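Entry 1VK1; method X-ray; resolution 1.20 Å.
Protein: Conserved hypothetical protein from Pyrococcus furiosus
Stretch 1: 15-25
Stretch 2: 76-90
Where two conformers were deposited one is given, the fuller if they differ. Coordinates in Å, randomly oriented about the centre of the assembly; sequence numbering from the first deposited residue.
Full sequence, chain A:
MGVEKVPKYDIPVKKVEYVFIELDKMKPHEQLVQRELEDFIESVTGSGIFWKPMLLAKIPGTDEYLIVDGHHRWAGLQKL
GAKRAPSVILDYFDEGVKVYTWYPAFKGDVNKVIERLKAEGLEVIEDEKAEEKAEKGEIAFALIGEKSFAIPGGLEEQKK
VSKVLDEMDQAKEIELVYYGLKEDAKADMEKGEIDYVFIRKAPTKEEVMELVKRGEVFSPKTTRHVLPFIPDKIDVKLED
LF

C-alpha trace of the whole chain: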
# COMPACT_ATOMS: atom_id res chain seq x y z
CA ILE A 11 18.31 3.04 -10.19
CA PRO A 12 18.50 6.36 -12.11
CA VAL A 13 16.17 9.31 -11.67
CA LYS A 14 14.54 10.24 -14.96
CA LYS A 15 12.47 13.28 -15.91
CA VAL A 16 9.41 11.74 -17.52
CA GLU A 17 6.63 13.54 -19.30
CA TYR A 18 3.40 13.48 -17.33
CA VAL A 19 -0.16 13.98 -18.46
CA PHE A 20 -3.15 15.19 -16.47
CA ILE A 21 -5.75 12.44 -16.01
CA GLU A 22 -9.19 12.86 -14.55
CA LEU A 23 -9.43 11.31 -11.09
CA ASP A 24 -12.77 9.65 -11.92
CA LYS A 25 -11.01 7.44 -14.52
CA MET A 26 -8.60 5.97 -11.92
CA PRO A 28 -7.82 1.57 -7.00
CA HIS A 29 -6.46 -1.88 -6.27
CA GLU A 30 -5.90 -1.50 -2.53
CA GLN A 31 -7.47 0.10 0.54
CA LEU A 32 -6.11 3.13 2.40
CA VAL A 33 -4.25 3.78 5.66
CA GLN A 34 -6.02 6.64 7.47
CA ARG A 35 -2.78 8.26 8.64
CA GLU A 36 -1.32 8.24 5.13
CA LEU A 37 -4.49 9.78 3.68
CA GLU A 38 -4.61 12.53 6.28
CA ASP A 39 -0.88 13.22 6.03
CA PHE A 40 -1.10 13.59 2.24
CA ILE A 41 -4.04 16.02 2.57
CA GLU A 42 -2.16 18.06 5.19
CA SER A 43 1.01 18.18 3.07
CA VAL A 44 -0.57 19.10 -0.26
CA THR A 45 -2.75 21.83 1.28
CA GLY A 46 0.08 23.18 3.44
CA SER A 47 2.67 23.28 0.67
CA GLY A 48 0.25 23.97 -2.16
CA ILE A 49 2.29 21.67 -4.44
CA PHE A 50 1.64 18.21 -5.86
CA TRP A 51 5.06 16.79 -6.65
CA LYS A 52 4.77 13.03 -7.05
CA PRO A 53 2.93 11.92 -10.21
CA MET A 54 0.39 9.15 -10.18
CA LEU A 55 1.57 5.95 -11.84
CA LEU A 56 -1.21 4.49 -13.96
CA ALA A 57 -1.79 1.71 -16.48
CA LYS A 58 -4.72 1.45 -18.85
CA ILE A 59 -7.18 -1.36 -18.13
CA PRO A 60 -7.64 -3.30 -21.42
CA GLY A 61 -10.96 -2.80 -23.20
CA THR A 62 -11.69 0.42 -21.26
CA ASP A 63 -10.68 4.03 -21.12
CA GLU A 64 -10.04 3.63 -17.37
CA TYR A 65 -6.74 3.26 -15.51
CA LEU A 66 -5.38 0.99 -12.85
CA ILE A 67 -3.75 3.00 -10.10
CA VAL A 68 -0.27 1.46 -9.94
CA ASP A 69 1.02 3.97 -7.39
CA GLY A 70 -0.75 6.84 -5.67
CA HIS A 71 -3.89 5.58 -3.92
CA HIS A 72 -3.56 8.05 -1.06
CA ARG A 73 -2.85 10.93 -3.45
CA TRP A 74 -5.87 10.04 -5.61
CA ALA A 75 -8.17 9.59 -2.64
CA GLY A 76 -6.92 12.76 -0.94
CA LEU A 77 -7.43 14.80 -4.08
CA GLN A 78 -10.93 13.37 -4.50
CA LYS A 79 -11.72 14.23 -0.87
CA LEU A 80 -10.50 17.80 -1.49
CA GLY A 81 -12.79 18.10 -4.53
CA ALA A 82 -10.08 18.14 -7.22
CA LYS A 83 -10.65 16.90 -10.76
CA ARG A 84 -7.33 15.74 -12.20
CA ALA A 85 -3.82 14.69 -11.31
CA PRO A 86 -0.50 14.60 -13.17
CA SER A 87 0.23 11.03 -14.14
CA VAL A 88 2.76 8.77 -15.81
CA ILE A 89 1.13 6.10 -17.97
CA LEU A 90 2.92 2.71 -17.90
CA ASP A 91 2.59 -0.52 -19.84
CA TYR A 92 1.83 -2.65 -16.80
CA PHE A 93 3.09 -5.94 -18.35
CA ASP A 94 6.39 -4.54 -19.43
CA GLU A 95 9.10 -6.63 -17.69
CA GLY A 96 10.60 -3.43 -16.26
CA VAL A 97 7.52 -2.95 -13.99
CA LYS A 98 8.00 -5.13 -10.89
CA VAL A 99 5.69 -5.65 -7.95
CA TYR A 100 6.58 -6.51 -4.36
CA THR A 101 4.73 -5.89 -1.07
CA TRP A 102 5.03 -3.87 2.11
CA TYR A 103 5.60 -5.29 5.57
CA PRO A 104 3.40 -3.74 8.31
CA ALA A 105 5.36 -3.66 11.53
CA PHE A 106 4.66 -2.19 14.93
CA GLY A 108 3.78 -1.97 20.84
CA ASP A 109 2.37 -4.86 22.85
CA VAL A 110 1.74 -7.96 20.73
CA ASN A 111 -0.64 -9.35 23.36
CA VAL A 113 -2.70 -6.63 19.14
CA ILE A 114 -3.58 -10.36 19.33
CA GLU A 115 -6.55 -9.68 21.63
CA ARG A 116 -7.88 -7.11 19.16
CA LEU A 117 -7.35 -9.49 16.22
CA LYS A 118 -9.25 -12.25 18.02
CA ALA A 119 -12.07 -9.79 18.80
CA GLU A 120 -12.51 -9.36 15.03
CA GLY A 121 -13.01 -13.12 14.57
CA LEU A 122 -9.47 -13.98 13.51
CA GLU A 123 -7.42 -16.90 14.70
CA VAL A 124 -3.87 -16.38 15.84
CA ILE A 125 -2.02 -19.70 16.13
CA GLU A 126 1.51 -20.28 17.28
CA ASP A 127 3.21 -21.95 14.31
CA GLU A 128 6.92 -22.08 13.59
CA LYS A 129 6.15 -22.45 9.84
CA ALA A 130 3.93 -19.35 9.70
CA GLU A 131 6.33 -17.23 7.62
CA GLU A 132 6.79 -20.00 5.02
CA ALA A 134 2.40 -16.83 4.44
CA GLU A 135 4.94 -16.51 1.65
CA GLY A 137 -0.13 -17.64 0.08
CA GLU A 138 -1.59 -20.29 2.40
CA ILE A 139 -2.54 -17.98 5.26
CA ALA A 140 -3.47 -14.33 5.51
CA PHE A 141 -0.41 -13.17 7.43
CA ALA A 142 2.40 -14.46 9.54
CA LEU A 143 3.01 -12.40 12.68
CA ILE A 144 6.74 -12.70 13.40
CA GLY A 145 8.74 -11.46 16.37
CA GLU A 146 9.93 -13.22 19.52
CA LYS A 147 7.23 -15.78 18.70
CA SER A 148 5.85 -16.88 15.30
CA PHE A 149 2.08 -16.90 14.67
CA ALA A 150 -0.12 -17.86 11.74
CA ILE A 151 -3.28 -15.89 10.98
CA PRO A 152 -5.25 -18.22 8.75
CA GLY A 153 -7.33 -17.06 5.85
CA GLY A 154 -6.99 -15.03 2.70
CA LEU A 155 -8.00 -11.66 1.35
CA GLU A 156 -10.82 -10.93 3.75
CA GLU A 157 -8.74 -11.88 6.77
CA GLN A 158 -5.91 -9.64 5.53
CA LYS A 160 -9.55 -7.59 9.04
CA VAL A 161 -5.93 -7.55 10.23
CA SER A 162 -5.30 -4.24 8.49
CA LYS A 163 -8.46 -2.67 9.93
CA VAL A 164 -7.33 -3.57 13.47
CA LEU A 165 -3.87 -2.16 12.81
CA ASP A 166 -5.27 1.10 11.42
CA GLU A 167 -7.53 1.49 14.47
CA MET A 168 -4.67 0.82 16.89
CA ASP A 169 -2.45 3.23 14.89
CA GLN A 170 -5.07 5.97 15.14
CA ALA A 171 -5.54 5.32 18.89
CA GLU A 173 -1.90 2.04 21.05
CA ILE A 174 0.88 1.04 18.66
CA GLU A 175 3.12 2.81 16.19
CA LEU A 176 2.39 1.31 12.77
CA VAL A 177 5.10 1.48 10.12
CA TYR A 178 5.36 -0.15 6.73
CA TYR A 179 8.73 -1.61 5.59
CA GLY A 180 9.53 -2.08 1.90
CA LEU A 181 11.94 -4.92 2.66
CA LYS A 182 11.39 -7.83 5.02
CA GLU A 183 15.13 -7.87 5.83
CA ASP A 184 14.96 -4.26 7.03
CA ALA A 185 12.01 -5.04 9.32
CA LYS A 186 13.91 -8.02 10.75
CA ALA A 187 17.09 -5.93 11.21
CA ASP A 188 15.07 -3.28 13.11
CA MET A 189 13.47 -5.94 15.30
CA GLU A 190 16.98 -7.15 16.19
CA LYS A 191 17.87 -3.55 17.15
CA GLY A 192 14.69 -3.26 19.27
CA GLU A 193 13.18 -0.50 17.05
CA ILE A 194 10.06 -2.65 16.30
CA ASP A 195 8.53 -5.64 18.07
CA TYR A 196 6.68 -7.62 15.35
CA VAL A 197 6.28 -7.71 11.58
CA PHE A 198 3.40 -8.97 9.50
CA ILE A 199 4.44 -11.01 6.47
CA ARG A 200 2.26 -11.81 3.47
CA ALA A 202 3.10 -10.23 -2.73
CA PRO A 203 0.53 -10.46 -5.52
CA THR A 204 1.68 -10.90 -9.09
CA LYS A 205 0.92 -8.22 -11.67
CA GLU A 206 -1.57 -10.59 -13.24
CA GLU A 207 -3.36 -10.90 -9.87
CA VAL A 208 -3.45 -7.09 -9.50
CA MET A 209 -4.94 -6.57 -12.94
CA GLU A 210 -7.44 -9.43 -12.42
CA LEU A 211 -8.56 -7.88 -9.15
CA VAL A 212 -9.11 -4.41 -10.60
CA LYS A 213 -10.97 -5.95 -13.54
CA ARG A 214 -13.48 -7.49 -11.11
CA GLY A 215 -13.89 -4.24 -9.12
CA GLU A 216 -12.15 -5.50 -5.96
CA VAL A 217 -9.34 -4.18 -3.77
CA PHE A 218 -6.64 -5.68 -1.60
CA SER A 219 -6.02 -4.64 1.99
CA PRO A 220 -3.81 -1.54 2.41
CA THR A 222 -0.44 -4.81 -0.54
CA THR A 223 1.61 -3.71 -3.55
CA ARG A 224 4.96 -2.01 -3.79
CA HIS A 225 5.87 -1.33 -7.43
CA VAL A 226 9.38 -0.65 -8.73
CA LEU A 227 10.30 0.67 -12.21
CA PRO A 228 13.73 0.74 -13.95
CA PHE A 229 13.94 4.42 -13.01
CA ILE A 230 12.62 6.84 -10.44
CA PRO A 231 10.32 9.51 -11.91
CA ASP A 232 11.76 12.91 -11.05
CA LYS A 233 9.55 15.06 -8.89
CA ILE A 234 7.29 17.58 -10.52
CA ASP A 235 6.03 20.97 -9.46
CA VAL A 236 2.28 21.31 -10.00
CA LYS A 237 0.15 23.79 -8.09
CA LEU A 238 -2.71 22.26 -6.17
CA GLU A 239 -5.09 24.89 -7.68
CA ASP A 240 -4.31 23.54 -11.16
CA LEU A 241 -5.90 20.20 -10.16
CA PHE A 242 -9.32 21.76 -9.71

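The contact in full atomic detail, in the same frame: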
# COMPACT_ATOMS: atom_id res chain seq x y z
N LYS A 15 13.58 12.36 -15.66
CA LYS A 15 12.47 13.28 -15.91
C LYS A 15 11.59 12.64 -16.96
O LYS A 15 12.02 12.40 -18.09
CB LYS A 15 12.96 14.64 -16.40
CG LYS A 15 11.85 15.67 -16.61
CD LYS A 15 12.36 16.93 -17.30
CE LYS A 15 11.22 17.71 -17.93
NZ LYS A 15 11.71 18.90 -18.72
N VAL A 16 10.35 12.34 -16.58
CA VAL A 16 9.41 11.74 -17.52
C VAL A 16 8.28 12.72 -17.77
O VAL A 16 7.97 13.56 -16.92
CB VAL A 16 8.90 10.36 -17.03
CG1 VAL A 16 10.02 9.32 -17.14
CG2 VAL A 16 8.38 10.43 -15.62
N GLU A 17 7.71 12.65 -18.95
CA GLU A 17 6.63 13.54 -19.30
C GLU A 17 5.38 13.00 -18.65
O GLU A 17 5.09 11.81 -18.75
CB GLU A 17 6.46 13.63 -20.81
CG GLU A 17 5.50 14.71 -21.26
N TYR A 18 4.67 13.86 -17.94
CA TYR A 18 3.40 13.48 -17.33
C TYR A 18 2.25 14.02 -18.16
O TYR A 18 2.45 14.83 -19.08
CB TYR A 18 3.32 13.97 -15.88
CG TYR A 18 3.43 15.45 -15.69
CD1 TYR A 18 2.32 16.28 -15.76
CD2 TYR A 18 4.66 16.04 -15.42
CE1 TYR A 18 2.43 17.66 -15.58
CE2 TYR A 18 4.78 17.40 -15.23
CZ TYR A 18 3.67 18.21 -15.31
OH TYR A 18 3.81 19.58 -15.12
N VAL A 19 1.07 13.53 -17.86
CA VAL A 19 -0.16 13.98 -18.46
C VAL A 19 -1.20 14.10 -17.35
O VAL A 19 -1.21 13.28 -16.43
CB VAL A 19 -0.71 12.97 -19.53
CG1 VAL A 19 -2.17 13.22 -19.86
CG2 VAL A 19 0.08 13.05 -20.78
N PHE A 20 -2.07 15.10 -17.42
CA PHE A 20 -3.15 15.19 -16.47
C PHE A 20 -4.20 14.17 -16.84
O PHE A 20 -4.54 14.04 -18.03
CB PHE A 20 -3.73 16.60 -16.42
CG PHE A 20 -2.83 17.59 -15.76
CD1 PHE A 20 -2.89 17.79 -14.39
CD2 PHE A 20 -1.88 18.25 -16.48
CE1 PHE A 20 -2.04 18.70 -13.78
CE2 PHE A 20 -1.02 19.15 -15.87
CZ PHE A 20 -1.11 19.39 -14.52
N ILE A 21 -4.68 13.43 -15.85
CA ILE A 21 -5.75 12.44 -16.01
C ILE A 21 -6.83 12.75 -15.01
O ILE A 21 -6.55 13.08 -13.86
CB ILE A 21 -5.20 11.00 -15.81
CG1 ILE A 21 -4.13 10.67 -16.87
CG2 ILE A 21 -6.33 9.97 -15.83
CD1 ILE A 21 -4.60 10.57 -18.28
N GLU A 22 -8.09 12.64 -15.44
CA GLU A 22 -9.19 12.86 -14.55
C GLU A 22 -9.27 11.76 -13.48
O GLU A 22 -9.16 10.55 -13.76
CB GLU A 22 -10.48 12.99 -15.36
CG GLU A 22 -10.51 14.31 -16.11
CD GLU A 22 -11.59 14.38 -17.16
OE1 GLU A 22 -11.35 13.98 -18.31
OE2 GLU A 22 -12.66 14.83 -16.84
N LEU A 23 -9.44 12.21 -12.24
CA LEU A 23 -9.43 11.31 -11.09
C LEU A 23 -10.52 10.24 -11.19
O LEU A 23 -10.34 9.11 -10.71
CB LEU A 23 -9.62 12.10 -9.81
CG LEU A 23 -8.49 13.07 -9.48
CD1 LEU A 23 -8.93 14.06 -8.41
CD2 LEU A 23 -7.24 12.35 -9.03
N ASP A 24 -11.65 10.57 -11.82
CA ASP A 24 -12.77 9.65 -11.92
C ASP A 24 -12.53 8.51 -12.92
O ASP A 24 -13.36 7.64 -13.04
CB ASP A 24 -14.11 10.42 -12.21
CG ASP A 24 -14.14 11.14 -13.58
OD1 ASP A 24 -13.26 10.98 -14.42
OD2 ASP A 24 -15.07 11.92 -13.88
N LYS A 25 -11.40 8.52 -13.62
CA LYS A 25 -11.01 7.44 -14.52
C LYS A 25 -10.04 6.47 -13.86
O LYS A 25 -9.72 5.45 -14.45
CB LYS A 25 -10.36 8.01 -15.79
CG LYS A 25 -11.25 8.99 -16.61
CD LYS A 25 -12.58 8.39 -17.02
CE LYS A 25 -13.44 9.38 -17.84
NZ LYS A 25 -14.26 10.29 -16.96
N GLY A 76 -7.00 11.46 -1.58
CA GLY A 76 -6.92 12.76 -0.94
C GLY A 76 -7.39 13.88 -1.86
O GLY A 76 -8.13 14.77 -1.44
N LEU A 77 -6.98 13.82 -3.11
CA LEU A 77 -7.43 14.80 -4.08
C LEU A 77 -8.94 14.72 -4.30
O LEU A 77 -9.60 15.75 -4.41
CB LEU A 77 -6.69 14.63 -5.41
CG LEU A 77 -5.22 15.07 -5.43
CD1 LEU A 77 -4.62 14.74 -6.76
CD2 LEU A 77 -5.01 16.55 -5.05
N GLN A 78 -9.49 13.52 -4.38
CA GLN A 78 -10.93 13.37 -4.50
C GLN A 78 -11.63 13.96 -3.29
O GLN A 78 -12.62 14.69 -3.44
CB GLN A 78 -11.36 11.92 -4.74
CG GLN A 78 -11.02 11.44 -6.18
CD GLN A 78 -11.91 10.37 -6.70
OE1 GLN A 78 -12.33 10.39 -7.87
NE2 GLN A 78 -12.15 9.41 -5.89
N LYS A 79 -11.12 13.70 -2.10
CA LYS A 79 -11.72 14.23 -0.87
C LYS A 79 -11.69 15.76 -0.86
O LYS A 79 -12.64 16.40 -0.37
CB LYS A 79 -11.01 13.68 0.35
CG LYS A 79 -11.63 14.07 1.65
CD LYS A 79 -11.13 13.20 2.76
CE LYS A 79 -11.64 13.69 4.10
NZ LYS A 79 -11.26 12.77 5.20
N LEU A 80 -10.63 16.35 -1.41
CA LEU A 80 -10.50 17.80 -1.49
C LEU A 80 -11.36 18.44 -2.58
O LEU A 80 -11.48 19.66 -2.65
CB LEU A 80 -9.04 18.18 -1.73
CG LEU A 80 -8.12 17.97 -0.52
CD1 LEU A 80 -6.66 18.05 -0.93
CD2 LEU A 80 -8.42 18.98 0.57
N GLY A 81 -11.95 17.62 -3.44
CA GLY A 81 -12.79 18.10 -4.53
C GLY A 81 -12.05 18.42 -5.83
O GLY A 81 -12.61 19.09 -6.69
N ALA A 82 -10.83 17.91 -6.00
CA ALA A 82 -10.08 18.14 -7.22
C ALA A 82 -10.64 17.29 -8.35
O ALA A 82 -11.46 16.39 -8.11
CB ALA A 82 -8.61 17.84 -6.99
N LYS A 83 -10.17 17.56 -9.55
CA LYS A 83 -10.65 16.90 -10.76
C LYS A 83 -9.63 16.04 -11.47
O LYS A 83 -10.01 15.09 -12.13
CB LYS A 83 -11.14 17.95 -11.75
N ARG A 84 -8.35 16.40 -11.40
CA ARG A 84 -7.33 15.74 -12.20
C ARG A 84 -6.04 15.61 -11.41
O ARG A 84 -5.87 16.29 -10.39
CB ARG A 84 -7.08 16.54 -13.49
CG ARG A 84 -6.48 17.95 -13.24
CD ARG A 84 -6.31 18.83 -14.47
NE ARG A 84 -7.59 19.26 -15.02
CZ ARG A 84 -8.29 20.26 -14.53
NH1 ARG A 84 -7.85 20.96 -13.47
NH2 ARG A 84 -9.46 20.57 -15.08
N ALA A 85 -5.14 14.76 -11.89
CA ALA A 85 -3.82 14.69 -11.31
C ALA A 85 -2.80 14.38 -12.39
O ALA A 85 -3.06 13.61 -13.31
CB ALA A 85 -3.73 13.62 -10.22
N PRO A 86 -1.60 14.96 -12.27
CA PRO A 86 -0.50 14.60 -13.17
C PRO A 86 -0.09 13.15 -12.98
O PRO A 86 0.06 12.70 -11.85
CB PRO A 86 0.63 15.53 -12.75
CG PRO A 86 0.34 15.91 -11.37
CD PRO A 86 -1.16 15.91 -11.23
N SER A 87 0.09 12.46 -14.10
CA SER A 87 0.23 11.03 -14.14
C SER A 87 1.26 10.59 -15.17
O SER A 87 1.44 11.20 -16.21
CB SER A 87 -1.12 10.39 -14.48
OG SER A 87 -2.15 10.75 -13.56
N VAL A 88 1.90 9.47 -14.87
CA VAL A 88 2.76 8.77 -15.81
C VAL A 88 2.02 7.50 -16.17
O VAL A 88 1.62 6.75 -15.29
CB VAL A 88 4.14 8.46 -15.18
CG1 VAL A 88 4.99 7.57 -16.12
CG2 VAL A 88 4.87 9.74 -14.86
N ILE A 89 1.85 7.26 -17.47
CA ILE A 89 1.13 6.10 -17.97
C ILE A 89 2.15 5.01 -18.37
O ILE A 89 3.03 5.25 -19.19
CB ILE A 89 0.29 6.49 -19.21
CG1 ILE A 89 -0.53 7.76 -18.96
CG2 ILE A 89 -0.59 5.31 -19.65
CD1 ILE A 89 -1.42 7.68 -17.86
N LEU A 90 2.03 3.85 -17.75
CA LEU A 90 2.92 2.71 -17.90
C LEU A 90 2.24 1.61 -18.71
O LEU A 90 1.01 1.51 -18.74
CB LEU A 90 3.20 2.12 -16.50
CG LEU A 90 3.75 3.01 -15.41
CD1 LEU A 90 3.80 2.25 -14.09
CD2 LEU A 90 5.11 3.51 -15.77
O HOH W 1 3.00 9.19 -19.36
O HOH W 2 -12.41 13.60 -12.04

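The contact is built on a short antiparallel ladder. Strand 19-22 runs against the strand that begins at Arg84, and the hydrogen bonds fall on alternate residues. Val19 pairs with Ser87 through Val19 N to Ser87 O (2.9 Å) and Ser87 N to Val19 O (2.8 Å); Ile21 pairs with Ala85 through Ile21 N to Ala85 O (3.0 Å) and Ala85 N to Ile21 O (2.9 Å). One further rung, Leu23 N to Lys83 O at 2.9 Å, carries the bonding just past the strand into the 3-10 segment.

Proline suits its place in this register. Pro86 has no amide hydrogen to give, and it sits opposite Phe20 in a non-hydrogen-bonded pair, where none is asked for. The backbones draw close there, with Phe20 CA 4.3 Å from Pro86 CA, and CA-H...O contacts such as Phe20 CA to Ala85 O (3.5 Å) help fill the gap between rungs.

Alternation also sorts the side chains. On the face of Phe20 and Glu22, Pro86 is the bump between two aromatic rings: its CB lies 3.5 Å from Tyr18 CD1, while its CD lies 3.9 Å from Phe20 CE1. The Phe20 ring lays one face over Pro86 CA, and the aliphatic part of Arg84 extends the same apolar surface, with CD 3.6 Å from Phe20 CD1.

The other face sets small Ala85 and Ser87 beside the branched Val19 and Ile21. Ile21 CB lies 3.8 Å from Ser87 OG, and Ile21 CG1 reaches the end of Ile89, 4.2 Å from its CD1. The Ser87 hydroxyl is occupied within its own strand, OG donating to Ala85 O at 3.0 Å, so it can sit beside a hydrocarbon with its proton already spent.

Leu23 is the principal knob. Buried, and more covered by the other stretch than any neighbour, it enters a hollow between helix end and strand start. Its CD1 meets Leu77 CB at 3.8 Å and Ala82 CB at 4.1 Å; its CD2 meets Ala85 CB at 3.9 Å. Two alanines help line the hollow with single methyl groups. Gly81, at positive phi in a Schellman motif, ends the helix and turns the chain toward the strand.

At the far end Val16 CG2 packs on Val88 CG2 (3.7 Å). Water finishes the margins: one accepts from Asp24 N (3.1 Å) and donates to Lys83 O (2.8 Å), bridging beyond the final rung.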